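Local coordinates for adenosine monophosphate-protein transferase (Pyrococcus horikoshii, PDB 2D16) that is of unproven function but belongs to the adenosine-specific kinase family and may act as an adenosine monophosphate-protein transferase, at the interface of chains A and B. Residues are numbered along the deposited sequence; one frame, centred on the assembly and turned at random. Chains: chain A/B, hypothetical protein PH1918.

The interface of chains A and B. Residues chain A 38-41, 93-94; chain B 38-41, 93-94.
Two copies of the protein meet here about a two-fold axis, in a patch where the C-terminal end of helix 25-39 of each chain faces the start of helix 92-100 of the other; this pairing within the deposited tetramer may or may not be the one formed in solution. A:Thr38, B:Thr38, A:Asn94 and B:Asn94 bury most surface. In A:Asn94, CG lies anti to the carbonyl carbon and beside the backbone N (chi1 -51°), which carries the carboxamide across to the partner's helix end. There its ND2 donates a hydrogen bond to the main-chain O of B:Thr38 at 2.6 Å. The acceptor lies near the amide plane of the asparagine, but the N-H comes from above the carbonyl plane, and the bond is bent, 137° at the hydrogen. Asparagine suits the place: a short side chain offers an N-H to a carbonyl at a helix terminus, while its carboxamide and the ring of B:Pro41 reach toward each other tip to tip, CG of the asparagine lying 3.5 Å from the ring carbon CD. An alanine here would lose the carboxamide and would probably leave the carbonyl of B:Thr38 without this donor and the proline ring less well packed.

The side chain of B:Thr38 serves by its methyl: it crosses the side chain of A:Ile93 at about a right angle, and CG2, beside the backbone N, packs on CD1 of the isoleucine at 3.8 Å. Isoleucine fits because its extended chain (chi1 -164°) delivers that terminal methyl to the threonine. At the centre, water 1 joins the chains through four main-chain carbonyls, lying 2.6 Å from O of A:Ala39 and of B:Ala39, and 3.0 Å from O of A:Asn94 and of B:Asn94.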
loop_
_atom_site.group_PDB
_atom_site.type_symbol
_atom_site.label_atom_id
_atom_site.label_comp_id
_atom_site.label_asym_id
_atom_site.label_seq_id
_atom_site.Cartn_x
_atom_site.Cartn_y
_atom_site.Cartn_z
ATOM N N THR A 38 26.474 7.636 -22.744
ATOM C CA THR A 38 26.026 7.146 -21.442
ATOM C C THR A 38 26.128 8.189 -20.326
ATOM O O THR A 38 25.566 7.997 -19.246
ATOM C CB THR A 38 26.838 5.907 -20.982
ATOM O OG1 THR A 38 28.143 6.319 -20.554
ATOM C CG2 THR A 38 26.971 4.901 -22.117
ATOM N N ALA A 39 26.829 9.285 -20.588
ATOM C CA ALA A 39 27.021 10.323 -19.573
ATOM C C ALA A 39 25.793 11.180 -19.279
ATOM O O ALA A 39 25.458 11.402 -18.117
ATOM C CB ALA A 39 28.194 11.212 -19.960
ATOM N N VAL A 40 25.129 11.664 -20.326
ATOM C CA VAL A 40 23.945 12.513 -20.161
ATOM C C VAL A 40 22.921 12.226 -21.257
ATOM O O VAL A 40 23.244 12.279 -22.440
ATOM C CB VAL A 40 24.312 14.024 -20.237
ATOM C CG1 VAL A 40 23.050 14.880 -20.116
ATOM C CG2 VAL A 40 25.304 14.387 -19.133
ATOM N N PRO A 41 21.672 11.917 -20.876
ATOM C CA PRO A 41 20.656 11.639 -21.895
ATOM C C PRO A 41 20.439 12.874 -22.762
ATOM O O PRO A 41 20.332 13.985 -22.243
ATOM C CB PRO A 41 19.417 11.305 -21.067
ATOM C CG PRO A 41 19.994 10.753 -19.789
ATOM C CD PRO A 41 21.133 11.701 -19.523
ATOM N N ILE A 93 31.373 19.053 -16.524
ATOM C CA ILE A 93 31.251 18.426 -15.216
ATOM C C ILE A 93 30.428 17.133 -15.256
ATOM O O ILE A 93 30.548 16.290 -14.371
ATOM C CB ILE A 93 30.647 19.410 -14.171
ATOM C CG1 ILE A 93 30.908 18.879 -12.757
ATOM C CG2 ILE A 93 29.155 19.597 -14.419
ATOM C CD1 ILE A 93 30.551 19.855 -11.646
ATOM N N ASN A 94 29.612 16.966 -16.298
ATOM C CA ASN A 94 28.795 15.765 -16.435
ATOM C C ASN A 94 29.514 14.674 -17.226
ATOM O O ASN A 94 29.099 13.514 -17.188
ATOM C CB ASN A 94 27.484 16.060 -17.184
ATOM C CG ASN A 94 26.715 17.237 -16.613
ATOM O OD1 ASN A 94 26.326 18.162 -17.332
ATOM N ND2 ASN A 94 26.510 17.216 -15.301
ATOM N N THR B 38 25.893 16.839 -9.861
ATOM C CA THR B 38 26.902 17.024 -10.900
ATOM C C THR B 38 26.819 15.989 -12.022
ATOM O O THR B 38 27.436 16.162 -13.073
ATOM C CB THR B 38 28.339 16.949 -10.327
ATOM O OG1 THR B 38 28.639 15.596 -9.959
ATOM C CG2 THR B 38 28.482 17.851 -9.111
ATOM N N ALA B 39 26.056 14.924 -11.800
ATOM C CA ALA B 39 25.947 13.849 -12.785
ATOM C C ALA B 39 25.119 14.172 -14.018
ATOM O O ALA B 39 25.530 13.882 -15.141
ATOM C CB ALA B 39 25.405 12.592 -12.119
ATOM N N VAL B 40 23.950 14.766 -13.807
ATOM C CA VAL B 40 23.056 15.102 -14.906
ATOM C C VAL B 40 22.308 16.392 -14.597
ATOM O O VAL B 40 21.681 16.517 -13.546
ATOM C CB VAL B 40 22.004 13.988 -15.139
ATOM C CG1 VAL B 40 21.050 14.395 -16.262
ATOM C CG2 VAL B 40 22.697 12.668 -15.479
ATOM N N PRO B 41 22.373 17.373 -15.508
ATOM C CA PRO B 41 21.671 18.640 -15.280
ATOM C C PRO B 41 20.168 18.390 -15.176
ATOM O O PRO B 41 19.604 17.637 -15.972
ATOM C CB PRO B 41 22.026 19.461 -16.519
ATOM C CG PRO B 41 23.370 18.914 -16.923
ATOM C CD PRO B 41 23.178 17.429 -16.739
ATOM N N ILE B 93 22.575 4.533 -15.389
ATOM C CA ILE B 93 23.790 4.529 -16.199
ATOM C C ILE B 93 24.472 5.903 -16.224
ATOM O O ILE B 93 25.659 6.002 -16.534
ATOM C CB ILE B 93 23.495 4.054 -17.648
ATOM C CG1 ILE B 93 24.805 3.676 -18.349
ATOM C CG2 ILE B 93 22.764 5.145 -18.415
ATOM C CD1 ILE B 93 24.619 3.017 -19.709
ATOM N N ASN B 94 23.731 6.957 -15.879
ATOM C CA ASN B 94 24.292 8.305 -15.858
ATOM C C ASN B 94 24.856 8.672 -14.485
ATOM O O ASN B 94 25.606 9.638 -14.369
ATOM C CB ASN B 94 23.238 9.375 -16.188
ATOM C CG ASN B 94 22.452 9.081 -17.449
ATOM O OD1 ASN B 94 21.220 9.134 -17.468
ATOM N ND2 ASN B 94 23.170 8.745 -18.512
HETATM O O HOH W 1 26.905 11.860 -15.960
#